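Local coordinates for protein geranyltranstransferase (Agrobacterium tumefaciens, PDB 2H8O) that probably catalyses, as a farnesyl diphosphate synthase, the condensation of geranyl diphosphate with isopentenyl diphosphate to give farnesyl diphosphate, at residues Phe258-Asp263 with Arg299-Glu304; Gln198-Ala203 with Gln218-Gly223; Pro70-Glu75 with Glu148-Leu153; Glu51-His56 with Val110-Glu115; Ala98-Asp103 with Ala314-Lys319. All coordinates share one frame; numbering follows the deposited sequence.

Interaction 1: Phe258-Asp263 with Arg299-Glu304; sequences FQLADD and REKLQE
K301 meets L260 through the base of its side chain: its CG lies 3.8 Å from CD1 of L260, and the two chains run at roughly a right angle. With CG anti to the backbone N (chi1 -178°), CG, with CB behind it, lies against the leucine methyl, while bends further along the chain carry the ammonium away. Lysine suits this margin because its stem is aliphatic and its end polar. L302, one residue on, is the centre of the packing. Its CD2 touches CB of L260 at 3.8 Å, and the same methyl comes within 4.0 Å of the backbone N of A261. The alanine is small enough for the L302 branches to lie along the helix surface. The nearest CA atoms are those of L260 and L302, and the segments run nearly antiparallel at 148°. W297, A298 and Q305 also touch L260, so L260 lies against several turns of helix 295-312. On the other face of helix 241-267, NE2 of Q259 donates a straight bond of 2.9 Å to OD2 of D263, meeting it from above the carboxylate plane. D262 and D263 match the second aspartate-rich (DDxxD) motif, which in relatives binds magnesium. The contact is wholly apolar, with no hydrogen bond across it, which implies shape-dependent packing behind a polar side that probably faces the active site.

Interaction 2: Gln198-Ala203 with Gln218-Gly223; sequences QALDLA and QAMKTG
L200 and D201 of helix 194-206 face M220 and K221 of helix 211-237, in the region of the isoprenoid synthase fold where the family's lysine-threonine pair (here K221 and T222) lies. The short helical segments cross at 118°, with axes 8.9 Å apart. Apolar packing comes from L200, whose CD1 methyl rests 3.7 Å from SD of M220. A flexible, polarisable thioether fits well here, since its bend at the last torsion lets sulfur settle against a branched neighbour. The backbones come nearest at Q198 and K221, their CA atoms 5.6 Å apart, and CG of Q198 lies 4.3 Å from CG of K221. L217 and, from the second subunit, P70 also touch L200, while I67 of that subunit packs on M220, so this patch continues into the dimer interface.

K221 extends from the helix with CG anti to the backbone N (chi1 -172°), and its long aliphatic chain passes obliquely across D201. CE comes to 3.3 Å from OD2 of D201, yet NZ stays 4.7 Å from that oxygen, so the pair makes no salt bridge; the touching parts are methylenes and carboxylate. In relatives the equivalent lysine binds substrate diphosphate, a role that would suit an ammonium not tied up by this aspartate.

Within helix 211-237 the backbone widens into a pi-type turn, where Q218 O accepts from both T222 N and G223 N. One water links the segments: it accepts from NE2 of Q198 at 3.0 Å and, weakly, from NZ of K221 at 3.4 Å.

Interaction 3: Pro70-Glu75 with Glu148-Leu153; sequences PQNLLE and EATAIL
N72 lays its amide nitrogen against T150, with ND2 3.7 Å from the CG2 methyl and the two side chains crossing at about a right angle. The asparagine CG stands anti to its own backbone nitrogen (chi1 -172°), which swings the amide across to helix 148-167. The threonine offers two different branches here: CG2 gives a surface to pack on, while OG1 serves polar partners. Chief among these is OD1 of D147, the residue just before the segment, which is hydrogen-bonded to OG1. A water adds a looser link, accepting from ND2 of N72 at 2.8 Å and donating weakly to OG1 of T150.

Deeper in the contact, L73 supplies the hydrophobic part. Its CD1 methyl reaches 3.7 Å from the carbonyl carbon of L153 and 3.9 Å from CB of the same residue, and it also lies 3.9 Å from the backbone O of T150. A branched leucine is apt because one methyl can cover the backbone between T150 and L153, one helical turn apart. A154 and S157, further along the same helix, also touch L73.

P70 stands at the N-cap of helix 71-82, and the two short helical segments cross at 71°. G196 of the second subunit packs on P70 and I191 of that subunit on L73; A149 and I152 also meet its residues. The helix pair therefore lies at the subunit interface, with residues of both segments packing on the second subunit, and homodimers of this kind are usual among the mainly helical farnesyl diphosphate synthases.

Interaction 4: Glu51-His56 with Val110-Glu115; sequences EALLGH and VGAALE
L54 and E115 are brought together by different first torsions: the leucine CG lies anti to its carbonyl carbon (chi1 -74°), whereas the glutamate CG lies anti to its backbone N (chi1 -168°). These settings point CD1 of L54 at the CG methylene of E115, 4.1 Å away, and the two chains cross at about a right angle. A bend at chi2 then turns the carboxylate of E115 away from the leucine. Its OE2 forms a salt bridge with R87, and OE2 of E51 forms another, so one arginine ties both helices together from outside the two segments. The two carboxylates are like charges, their OE2 atoms 6.8 Å apart, and R87 would be expected to ease their repulsion.

A112 lies at the centre. Its CB is met by CD2 of L54 at 3.9 Å and by CD2 of L53 at 4.0 Å, two leucine methyls closing on one small side chain. CD2 of L54 also sits 3.6 Å from the carbonyl O of A112. Alanine suits this position, because its short side chain lets the leucines come down to the backbone of helix 104-125, with the segment axes 9.5 Å apart.

V110 and L114 face helices 88-99 and 211-237, and A113 faces helix 148-167. Helix 34-57, crossing at 72°, covers a side of helix 104-125 that these three leave. Such close helix-on-helix packing builds the wall of the isoprenoid synthase bundle, which in this family surrounds the substrate cavity.

Interaction 5: Ala98-Asp103 with Ala314-Lys319; sequences ALLGGD and APYGEK
Helix 88-99 ends beside L99 and L100 in a Schellman motif, with G101 at positive phi (72°) as its C-prime residue, and faces the 3-10 turns around Y316 and K319. Glycine suits both G101 and G317, whose positive phi values other residues adopt less readily. L99 lies at the heart of the contact: its CD2 makes a CH-pi contact over one face of the Y316 ring, 4.3 Å from the centroid and 14° off the normal. Its other methyl, CD1, packs 3.7 Å from CB of Y316 and 3.4 Å from the backbone O of K319. L100 approaches the ring obliquely, with CD2 at 3.7 Å from CE1 of Y316. While L99 covers one face of the tyrosine ring, the Y316 hydroxyl is hydrogen-bonded to E243 of helix 241-267. K319 bends round at chi3 and chi4, placing CE 3.2 Å from the carbonyl O of L99; this is a close carbon contact, not a hydrogen bond. The chemistry is therefore mostly apolar and aromatic, with the tyrosine's polar end answered by a second helix, 241-267, which implies that Y316 joins the end of helix 88-99 to helix 241-267.

In the fold
Along the chain the first segments come as interaction 4, 3 and 5, and then interactions 4 and 3 close; interactions 2 and 1 follow before interaction 5 closes. Interactions 1 and 2, centres about 17 Å apart, are the pair that touch: consecutive helices 211-237 and 241-267 meet through Q259 and T222, probably by a hydrogen bond, bringing the lysine-threonine pair near the second aspartate-rich motif. Interactions 2 and 3, about 26 Å between centres, both touch the second subunit and meet across the dimer, Q198 and L200 packing on L153 and P70 of that subunit. Interaction 5, about 40 Å from interaction 3 between centres, joins an early part of the chain to its end.

Interaction 1: Phe258-Asp263 with Arg299-Glu304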
# COMPACT_ATOMS: atom_id res chain seq x y z
N PHE A 258 23.78 7.60 -5.66
CA PHE A 258 23.50 7.10 -4.31
C PHE A 258 24.00 5.67 -4.15
O PHE A 258 24.68 5.34 -3.19
CB PHE A 258 22.01 7.22 -4.05
CG PHE A 258 21.56 6.70 -2.71
CD1 PHE A 258 21.37 7.57 -1.64
CD2 PHE A 258 21.29 5.35 -2.54
CE1 PHE A 258 20.93 7.09 -0.42
CE2 PHE A 258 20.86 4.86 -1.33
CZ PHE A 258 20.68 5.73 -0.26
N GLN A 259 23.69 4.84 -5.14
CA GLN A 259 24.07 3.43 -5.11
C GLN A 259 25.59 3.24 -5.19
O GLN A 259 26.16 2.50 -4.38
CB GLN A 259 23.39 2.69 -6.28
CG GLN A 259 23.62 1.19 -6.30
CD GLN A 259 23.05 0.53 -5.07
OE1 GLN A 259 21.89 0.76 -4.71
NE2 GLN A 259 23.87 -0.29 -4.40
N LEU A 260 26.24 3.89 -6.15
CA LEU A 260 27.69 3.80 -6.32
C LEU A 260 28.44 4.28 -5.09
O LEU A 260 29.35 3.62 -4.60
CB LEU A 260 28.16 4.62 -7.51
CG LEU A 260 28.26 4.00 -8.89
CD1 LEU A 260 28.79 5.03 -9.85
CD2 LEU A 260 29.15 2.76 -8.88
N ALA A 261 28.07 5.46 -4.59
CA ALA A 261 28.74 6.03 -3.43
C ALA A 261 28.66 5.07 -2.26
O ALA A 261 29.65 4.89 -1.54
CB ALA A 261 28.13 7.40 -3.05
N ASP A 262 27.50 4.45 -2.09
CA ASP A 262 27.28 3.53 -0.97
C ASP A 262 28.14 2.28 -1.12
O ASP A 262 28.76 1.84 -0.15
CB ASP A 262 25.80 3.13 -0.86
CG ASP A 262 25.43 2.69 0.54
OD1 ASP A 262 25.56 3.52 1.47
OD2 ASP A 262 25.02 1.52 0.72
N ASP A 263 28.18 1.72 -2.33
CA ASP A 263 28.98 0.53 -2.57
C ASP A 263 30.48 0.84 -2.47
O ASP A 263 31.24 -0.01 -2.02
CB ASP A 263 28.64 -0.10 -3.93
CG ASP A 263 27.24 -0.71 -3.96
OD1 ASP A 263 26.75 -1.14 -2.89
OD2 ASP A 263 26.64 -0.77 -5.05
N ARG A 299 34.60 5.59 -9.28
CA ARG A 299 34.83 6.97 -8.86
C ARG A 299 34.70 7.95 -10.03
O ARG A 299 34.18 9.05 -9.86
CB ARG A 299 36.18 7.10 -8.12
CG ARG A 299 36.17 6.39 -6.76
CD ARG A 299 37.32 6.80 -5.84
NE ARG A 299 37.45 5.90 -4.70
CZ ARG A 299 36.64 5.87 -3.63
NH1 ARG A 299 35.61 6.71 -3.52
NH2 ARG A 299 36.86 4.99 -2.66
N GLU A 300 35.15 7.55 -11.22
CA GLU A 300 34.98 8.37 -12.41
C GLU A 300 33.50 8.46 -12.82
O GLU A 300 33.01 9.53 -13.16
CB GLU A 300 35.84 7.84 -13.57
CG GLU A 300 35.52 8.43 -14.96
CD GLU A 300 35.66 9.95 -15.05
OE1 GLU A 300 35.05 10.54 -15.97
OE2 GLU A 300 36.36 10.55 -14.20
N LYS A 301 32.79 7.33 -12.76
CA LYS A 301 31.37 7.30 -13.12
C LYS A 301 30.54 8.17 -12.15
O LYS A 301 29.63 8.86 -12.58
CB LYS A 301 30.85 5.86 -13.16
CG LYS A 301 29.38 5.68 -13.57
CD LYS A 301 29.04 6.31 -14.94
CE LYS A 301 29.57 5.52 -16.12
NZ LYS A 301 28.62 4.46 -16.58
N LEU A 302 30.88 8.14 -10.86
CA LEU A 302 30.24 9.03 -9.88
C LEU A 302 30.41 10.49 -10.27
O LEU A 302 29.47 11.27 -10.25
CB LEU A 302 30.85 8.86 -8.48
CG LEU A 302 30.20 7.94 -7.47
CD1 LEU A 302 31.02 7.97 -6.19
CD2 LEU A 302 28.75 8.37 -7.20
N GLN A 303 31.65 10.86 -10.58
CA GLN A 303 31.98 12.21 -10.99
C GLN A 303 31.17 12.61 -12.23
O GLN A 303 30.68 13.73 -12.31
CB GLN A 303 33.47 12.30 -11.29
CG GLN A 303 34.11 13.65 -11.06
CD GLN A 303 35.62 13.65 -11.33
OE1 GLN A 303 36.17 12.68 -11.86
NE2 GLN A 303 36.29 14.75 -10.97
N GLU A 304 31.06 11.69 -13.19
CA GLU A 304 30.28 11.91 -14.41
C GLU A 304 28.81 12.17 -14.10
O GLU A 304 28.21 13.09 -14.65
CB GLU A 304 30.37 10.71 -15.35
CG GLU A 304 31.71 10.54 -16.05
CD GLU A 304 31.82 9.21 -16.80
OE1 GLU A 304 30.76 8.60 -17.13
OE2 GLU A 304 32.96 8.77 -17.07

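Interaction 2: Gln198-Ala203 with Gln218-Gly223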
# COMPACT_ATOMS: atom_id res chain seq x y z
N GLN A 198 13.87 -5.79 -4.44
CA GLN A 198 14.22 -6.56 -3.25
C GLN A 198 14.17 -8.04 -3.57
O GLN A 198 15.05 -8.79 -3.17
CB GLN A 198 13.29 -6.27 -2.09
CG GLN A 198 13.31 -4.85 -1.65
CD GLN A 198 12.27 -4.58 -0.61
OE1 GLN A 198 11.17 -4.10 -0.89
NE2 GLN A 198 12.60 -4.91 0.63
N ALA A 199 13.16 -8.45 -4.34
CA ALA A 199 13.10 -9.85 -4.79
C ALA A 199 14.33 -10.22 -5.64
O ALA A 199 14.88 -11.31 -5.49
CB ALA A 199 11.83 -10.10 -5.56
N LEU A 200 14.74 -9.32 -6.54
CA LEU A 200 15.90 -9.60 -7.39
C LEU A 200 17.17 -9.65 -6.55
O LEU A 200 18.09 -10.44 -6.83
CB LEU A 200 16.01 -8.58 -8.53
CG LEU A 200 14.94 -8.74 -9.61
CD1 LEU A 200 15.02 -7.59 -10.60
CD2 LEU A 200 15.10 -10.06 -10.34
N ASP A 201 17.22 -8.83 -5.51
CA ASP A 201 18.40 -8.77 -4.66
C ASP A 201 18.58 -10.07 -3.86
O ASP A 201 19.68 -10.63 -3.78
CB ASP A 201 18.31 -7.55 -3.74
CG ASP A 201 19.60 -7.25 -3.03
OD1 ASP A 201 20.68 -7.28 -3.68
OD2 ASP A 201 19.54 -6.99 -1.81
N LEU A 202 17.49 -10.56 -3.30
CA LEU A 202 17.54 -11.81 -2.55
C LEU A 202 17.88 -12.99 -3.47
O LEU A 202 18.63 -13.89 -3.07
CB LEU A 202 16.20 -12.05 -1.85
CG LEU A 202 15.90 -11.12 -0.68
CD1 LEU A 202 14.44 -11.26 -0.25
CD2 LEU A 202 16.83 -11.40 0.49
N ALA A 203 17.34 -12.99 -4.69
CA ALA A 203 17.68 -14.00 -5.69
C ALA A 203 19.16 -13.93 -6.07
O ALA A 203 19.80 -14.97 -6.34
CB ALA A 203 16.82 -13.86 -6.91
N GLN A 218 19.40 -2.71 -8.89
CA GLN A 218 19.72 -1.44 -8.21
C GLN A 218 18.75 -0.31 -8.58
O GLN A 218 18.28 0.42 -7.71
CB GLN A 218 21.15 -1.02 -8.52
CG GLN A 218 22.19 -1.92 -7.89
CD GLN A 218 23.61 -1.47 -8.18
OE1 GLN A 218 23.87 -0.67 -9.09
NE2 GLN A 218 24.54 -1.99 -7.39
N ALA A 219 18.44 -0.18 -9.87
CA ALA A 219 17.47 0.82 -10.33
C ALA A 219 16.13 0.64 -9.65
O ALA A 219 15.43 1.62 -9.39
CB ALA A 219 17.31 0.75 -11.86
N MET A 220 15.78 -0.61 -9.35
CA MET A 220 14.51 -0.94 -8.70
C MET A 220 14.59 -0.77 -7.18
O MET A 220 13.79 -0.04 -6.59
CB MET A 220 14.06 -2.37 -9.09
CG MET A 220 13.79 -2.55 -10.58
SD MET A 220 13.51 -4.28 -11.14
CE MET A 220 11.86 -4.60 -10.47
N LYS A 221 15.56 -1.43 -6.57
CA LYS A 221 15.64 -1.53 -5.12
C LYS A 221 15.87 -0.19 -4.44
O LYS A 221 15.27 0.10 -3.39
CB LYS A 221 16.76 -2.46 -4.70
CG LYS A 221 16.74 -2.75 -3.20
CD LYS A 221 17.71 -3.87 -2.86
CE LYS A 221 17.83 -4.16 -1.34
NZ LYS A 221 17.29 -3.11 -0.46
N THR A 222 16.75 0.60 -5.04
CA THR A 222 17.06 1.92 -4.47
C THR A 222 16.80 3.08 -5.42
O THR A 222 16.44 4.17 -4.98
CB THR A 222 18.50 1.97 -3.99
OG1 THR A 222 19.39 1.81 -5.11
CG2 THR A 222 18.77 0.87 -2.97
N GLY A 223 16.96 2.90 -6.72
CA GLY A 223 16.81 4.04 -7.62
C GLY A 223 15.39 4.57 -7.72
O GLY A 223 15.18 5.77 -7.86
O HOH W 1 15.46 -5.83 0.48

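Interaction 3: Pro70-Glu75 with Glu148-Leu153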
# COMPACT_ATOMS: atom_id res chain seq x y z
N PRO A 70 -4.97 1.28 17.24
CA PRO A 70 -4.40 0.51 18.34
C PRO A 70 -3.04 1.00 18.74
O PRO A 70 -2.17 1.21 17.90
CB PRO A 70 -4.34 -0.92 17.81
CG PRO A 70 -5.33 -0.96 16.70
CD PRO A 70 -5.32 0.42 16.10
N GLN A 71 -2.85 1.19 20.04
CA GLN A 71 -1.70 1.94 20.49
C GLN A 71 -0.38 1.19 20.24
O GLN A 71 0.61 1.80 19.86
CB GLN A 71 -1.91 2.34 21.96
CG GLN A 71 -1.48 3.79 22.25
CD GLN A 71 -0.00 3.91 22.47
OE1 GLN A 71 0.57 5.02 22.51
NE2 GLN A 71 0.65 2.76 22.63
N ASN A 72 -0.36 -0.13 20.45
CA ASN A 72 0.89 -0.88 20.29
C ASN A 72 1.37 -0.86 18.83
O ASN A 72 2.53 -0.60 18.54
CB ASN A 72 0.75 -2.32 20.78
CG ASN A 72 2.07 -3.05 20.80
OD1 ASN A 72 2.95 -2.76 21.62
ND2 ASN A 72 2.24 -3.99 19.86
N LEU A 73 0.45 -1.12 17.91
CA LEU A 73 0.80 -1.05 16.48
C LEU A 73 1.27 0.35 16.09
O LEU A 73 2.24 0.52 15.36
CB LEU A 73 -0.40 -1.47 15.63
CG LEU A 73 -0.15 -1.44 14.12
CD1 LEU A 73 1.05 -2.32 13.75
CD2 LEU A 73 -1.42 -1.87 13.38
N LEU A 74 0.58 1.37 16.58
CA LEU A 74 0.97 2.75 16.31
C LEU A 74 2.37 3.05 16.86
O LEU A 74 3.17 3.67 16.20
CB LEU A 74 -0.11 3.70 16.86
CG LEU A 74 -0.09 5.16 16.47
CD1 LEU A 74 -0.12 5.31 14.97
CD2 LEU A 74 -1.26 5.91 17.14
N GLU A 75 2.68 2.58 18.06
CA GLU A 75 4.04 2.74 18.61
C GLU A 75 5.10 2.08 17.71
O GLU A 75 6.19 2.62 17.53
CB GLU A 75 4.10 2.17 20.03
CG GLU A 75 3.39 3.02 21.06
CD GLU A 75 3.37 2.40 22.45
OE1 GLU A 75 4.00 1.33 22.65
OE2 GLU A 75 2.72 2.98 23.36
N GLU A 148 7.66 -10.04 15.59
CA GLU A 148 7.65 -10.14 14.13
C GLU A 148 6.26 -9.79 13.55
O GLU A 148 6.17 -9.06 12.58
CB GLU A 148 8.10 -11.52 13.64
CG GLU A 148 9.59 -11.75 13.77
CD GLU A 148 10.02 -13.10 13.26
OE1 GLU A 148 9.50 -13.56 12.22
OE2 GLU A 148 10.91 -13.70 13.89
N ALA A 149 5.18 -10.32 14.15
CA ALA A 149 3.82 -9.99 13.70
C ALA A 149 3.55 -8.47 13.67
O ALA A 149 3.03 -7.92 12.69
CB ALA A 149 2.79 -10.67 14.63
N THR A 150 3.89 -7.82 14.77
CA THR A 150 3.71 -6.39 14.87
C THR A 150 4.57 -5.66 13.85
O THR A 150 4.13 -4.67 13.29
CB THR A 150 4.00 -5.90 16.30
OG1 THR A 150 3.15 -6.60 17.22
CG2 THR A 150 3.72 -4.43 16.45
N ALA A 151 5.80 -6.14 13.61
CA ALA A 151 6.64 -5.53 12.57
C ALA A 151 6.01 -5.67 11.18
O ALA A 151 5.98 -4.73 10.38
CB ALA A 151 8.03 -6.17 12.59
N ILE A 152 5.50 -6.86 10.89
CA ILE A 152 4.85 -7.07 9.59
C ILE A 152 3.68 -6.10 9.41
O ILE A 152 3.57 -5.43 8.37
CB ILE A 152 4.38 -8.54 9.43
CG1 ILE A 152 5.58 -9.47 9.30
CG2 ILE A 152 3.50 -8.68 8.19
CD1 ILE A 152 5.26 -10.94 9.63
N LEU A 153 2.84 -6.00 10.44
CA LEU A 153 1.65 -5.16 10.40
C LEU A 153 2.03 -3.67 10.40
O LEU A 153 1.35 -2.87 9.77
CB LEU A 153 0.72 -5.49 11.55
CG LEU A 153 0.07 -6.87 11.41
CD1 LEU A 153 -0.65 -7.18 12.74
CD2 LEU A 153 -0.88 -6.93 10.21
O HOH W 2 0.34 -4.75 18.00

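Interaction 4: Glu51-His56 with Val110-Glu115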
# COMPACT_ATOMS: atom_id res chain seq x y z
N GLU A 51 9.63 15.31 9.92
CA GLU A 51 9.38 14.63 11.19
C GLU A 51 8.23 15.23 11.99
O GLU A 51 7.47 14.49 12.63
CB GLU A 51 10.67 14.54 12.00
CG GLU A 51 11.66 13.57 11.39
CD GLU A 51 13.11 13.77 11.83
OE1 GLU A 51 13.38 14.62 12.73
OE2 GLU A 51 13.98 13.07 11.26
N ALA A 52 8.10 16.56 12.02
CA ALA A 52 7.01 17.19 12.74
C ALA A 52 5.65 16.77 12.13
O ALA A 52 4.73 16.35 12.86
CB ALA A 52 7.17 18.72 12.74
N LEU A 53 5.56 16.79 10.80
CA LEU A 53 4.31 16.37 10.16
C LEU A 53 4.06 14.88 10.39
O LEU A 53 2.95 14.47 10.73
CB LEU A 53 4.32 16.70 8.68
CG LEU A 53 3.07 16.28 7.91
CD1 LEU A 53 1.79 16.95 8.43
CD2 LEU A 53 3.23 16.62 6.44
N LEU A 54 5.10 14.06 10.25
CA LEU A 54 4.98 12.62 10.56
C LEU A 54 4.45 12.36 11.97
O LEU A 54 3.59 11.51 12.18
CB LEU A 54 6.33 11.93 10.35
CG LEU A 54 6.69 11.74 8.88
CD1 LEU A 54 8.19 11.42 8.75
CD2 LEU A 54 5.82 10.64 8.23
N GLY A 55 4.94 13.11 12.96
CA GLY A 55 4.47 12.93 14.32
C GLY A 55 2.98 13.21 14.43
O GLY A 55 2.25 12.53 15.16
N HIS A 56 2.56 14.25 13.72
CA HIS A 56 1.17 14.62 13.65
C HIS A 56 0.35 13.52 12.96
O HIS A 56 -0.69 13.10 13.47
CB HIS A 56 1.05 15.95 12.91
CG HIS A 56 -0.35 16.43 12.75
ND1 HIS A 56 -1.11 16.85 13.82
CD2 HIS A 56 -1.13 16.56 11.65
CE1 HIS A 56 -2.30 17.21 13.39
NE2 HIS A 56 -2.34 17.06 12.08
N VAL A 110 3.59 15.14 0.59
CA VAL A 110 4.09 14.05 -0.29
C VAL A 110 5.43 13.50 0.20
O VAL A 110 5.64 12.29 0.17
CB VAL A 110 4.15 14.51 -1.74
CG1 VAL A 110 4.76 13.43 -2.63
CG2 VAL A 110 2.75 14.88 -2.20
N GLY A 111 6.31 14.37 0.69
CA GLY A 111 7.57 13.92 1.30
C GLY A 111 7.31 13.00 2.48
O GLY A 111 7.96 11.96 2.63
N ALA A 112 6.36 13.37 3.34
CA ALA A 112 6.02 12.53 4.50
C ALA A 112 5.50 11.16 4.06
O ALA A 112 5.86 10.15 4.64
CB ALA A 112 5.00 13.23 5.42
N ALA A 113 4.63 11.16 3.06
CA ALA A 113 4.12 9.92 2.49
C ALA A 113 5.24 9.04 2.01
O ALA A 113 5.30 7.84 2.32
CB ALA A 113 3.19 10.20 1.35
N LEU A 114 6.15 9.64 1.24
CA LEU A 114 7.28 8.89 0.68
C LEU A 114 8.17 8.34 1.79
O LEU A 114 8.67 7.20 1.71
CB LEU A 114 8.07 9.77 -0.27
CG LEU A 114 9.32 9.13 -0.91
CD1 LEU A 114 8.96 7.84 -1.68
CD2 LEU A 114 10.02 10.14 -1.81
N GLU A 115 8.36 9.13 2.85
CA GLU A 115 9.13 8.66 3.98
C GLU A 115 8.46 7.48 4.70
O GLU A 115 9.15 6.53 5.15
CB GLU A 115 9.43 9.82 4.94
CG GLU A 115 10.48 9.49 6.01
CD GLU A 115 11.88 9.11 5.50
OE1 GLU A 115 12.20 9.29 4.31
OE2 GLU A 115 12.70 8.63 6.30

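Interaction 5: Ala98-Asp103 with Ala314-Lys319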
# COMPACT_ATOMS: atom_id res chain seq x y z
N ALA A 98 10.17 23.13 -4.54
CA ALA A 98 10.64 24.51 -4.42
C ALA A 98 11.27 25.01 -5.72
O ALA A 98 11.03 26.15 -6.15
CB ALA A 98 11.64 24.64 -3.30
N LEU A 99 12.09 24.15 -6.34
CA LEU A 99 12.74 24.48 -7.61
C LEU A 99 11.74 24.93 -8.65
O LEU A 99 12.01 25.88 -9.41
CB LEU A 99 13.53 23.29 -8.15
CG LEU A 99 14.24 23.51 -9.49
CD1 LEU A 99 15.44 24.44 -9.33
CD2 LEU A 99 14.63 22.15 -10.08
N LEU A 100 10.60 24.23 -8.70
CA LEU A 100 9.58 24.40 -9.74
C LEU A 100 8.41 25.29 -9.29
O LEU A 100 7.41 25.42 -10.01
CB LEU A 100 9.07 23.02 -10.18
CG LEU A 100 10.15 22.08 -10.73
CD1 LEU A 100 9.64 20.67 -11.10
CD2 LEU A 100 10.80 22.74 -11.94
N GLY A 101 8.53 25.89 -8.11
CA GLY A 101 7.55 26.84 -7.61
C GLY A 101 6.21 26.29 -7.16
O GLY A 101 5.23 27.06 -7.08
N GLY A 102 6.17 25.01 -6.83
CA GLY A 102 4.94 24.37 -6.34
C GLY A 102 4.65 24.70 -4.89
O GLY A 102 5.42 25.42 -4.25
N ASP A 103 3.53 24.17 -4.40
CA ASP A 103 3.04 24.42 -3.05
C ASP A 103 3.88 23.63 -2.04
O ASP A 103 3.88 22.38 -2.05
CB ASP A 103 1.57 24.00 -2.98
CG ASP A 103 0.90 24.39 -1.69
OD1 ASP A 103 1.38 23.97 -0.62
OD2 ASP A 103 -0.10 25.13 -1.74
N ALA A 314 20.76 23.08 -15.10
CA ALA A 314 21.36 24.33 -15.55
C ALA A 314 20.33 25.40 -15.88
O ALA A 314 20.53 26.57 -15.52
CB ALA A 314 22.25 24.08 -16.76
N PRO A 315 19.24 25.03 -16.57
CA PRO A 315 18.31 26.09 -16.98
C PRO A 315 17.65 26.88 -15.85
O PRO A 315 17.15 27.98 -16.08
CB PRO A 315 17.24 25.34 -17.78
CG PRO A 315 17.91 24.10 -18.24
CD PRO A 315 18.80 23.72 -17.09
N TYR A 316 17.66 26.34 -14.63
CA TYR A 316 17.06 27.01 -13.48
C TYR A 316 18.01 27.95 -12.75
O TYR A 316 17.60 28.62 -11.81
CB TYR A 316 16.49 25.98 -12.49
CG TYR A 316 15.47 25.10 -13.14
CD1 TYR A 316 14.14 25.50 -13.26
CD2 TYR A 316 15.84 23.87 -13.66
CE1 TYR A 316 13.21 24.68 -13.89
CE2 TYR A 316 14.92 23.06 -14.29
CZ TYR A 316 13.61 23.47 -14.41
OH TYR A 316 12.73 22.62 -15.05
N GLY A 317 19.28 28.00 -13.18
CA GLY A 317 20.26 28.92 -12.60
C GLY A 317 20.49 28.71 -11.11
O GLY A 317 20.51 27.58 -10.63
N GLU A 318 20.63 29.82 -10.38
CA GLU A 318 20.95 29.76 -8.95
C GLU A 318 19.93 28.99 -8.13
O GLU A 318 20.24 28.45 -7.06
CB GLU A 318 21.04 31.18 -8.36
CG GLU A 318 21.97 32.13 -9.06
CD GLU A 318 23.43 31.80 -8.85
OE1 GLU A 318 23.74 30.66 -8.42
OE2 GLU A 318 24.27 32.69 -9.12
N LYS A 319 18.69 28.96 -8.62
CA LYS A 319 17.61 28.32 -7.91
C LYS A 319 17.83 26.79 -7.80
O LYS A 319 17.23 26.14 -6.94
CB LYS A 319 16.31 28.62 -8.65
CG LYS A 319 15.05 28.28 -7.90
CD LYS A 319 13.83 28.94 -8.54
CE LYS A 319 13.66 28.54 -10.00
NZ LYS A 319 14.28 29.53 -10.95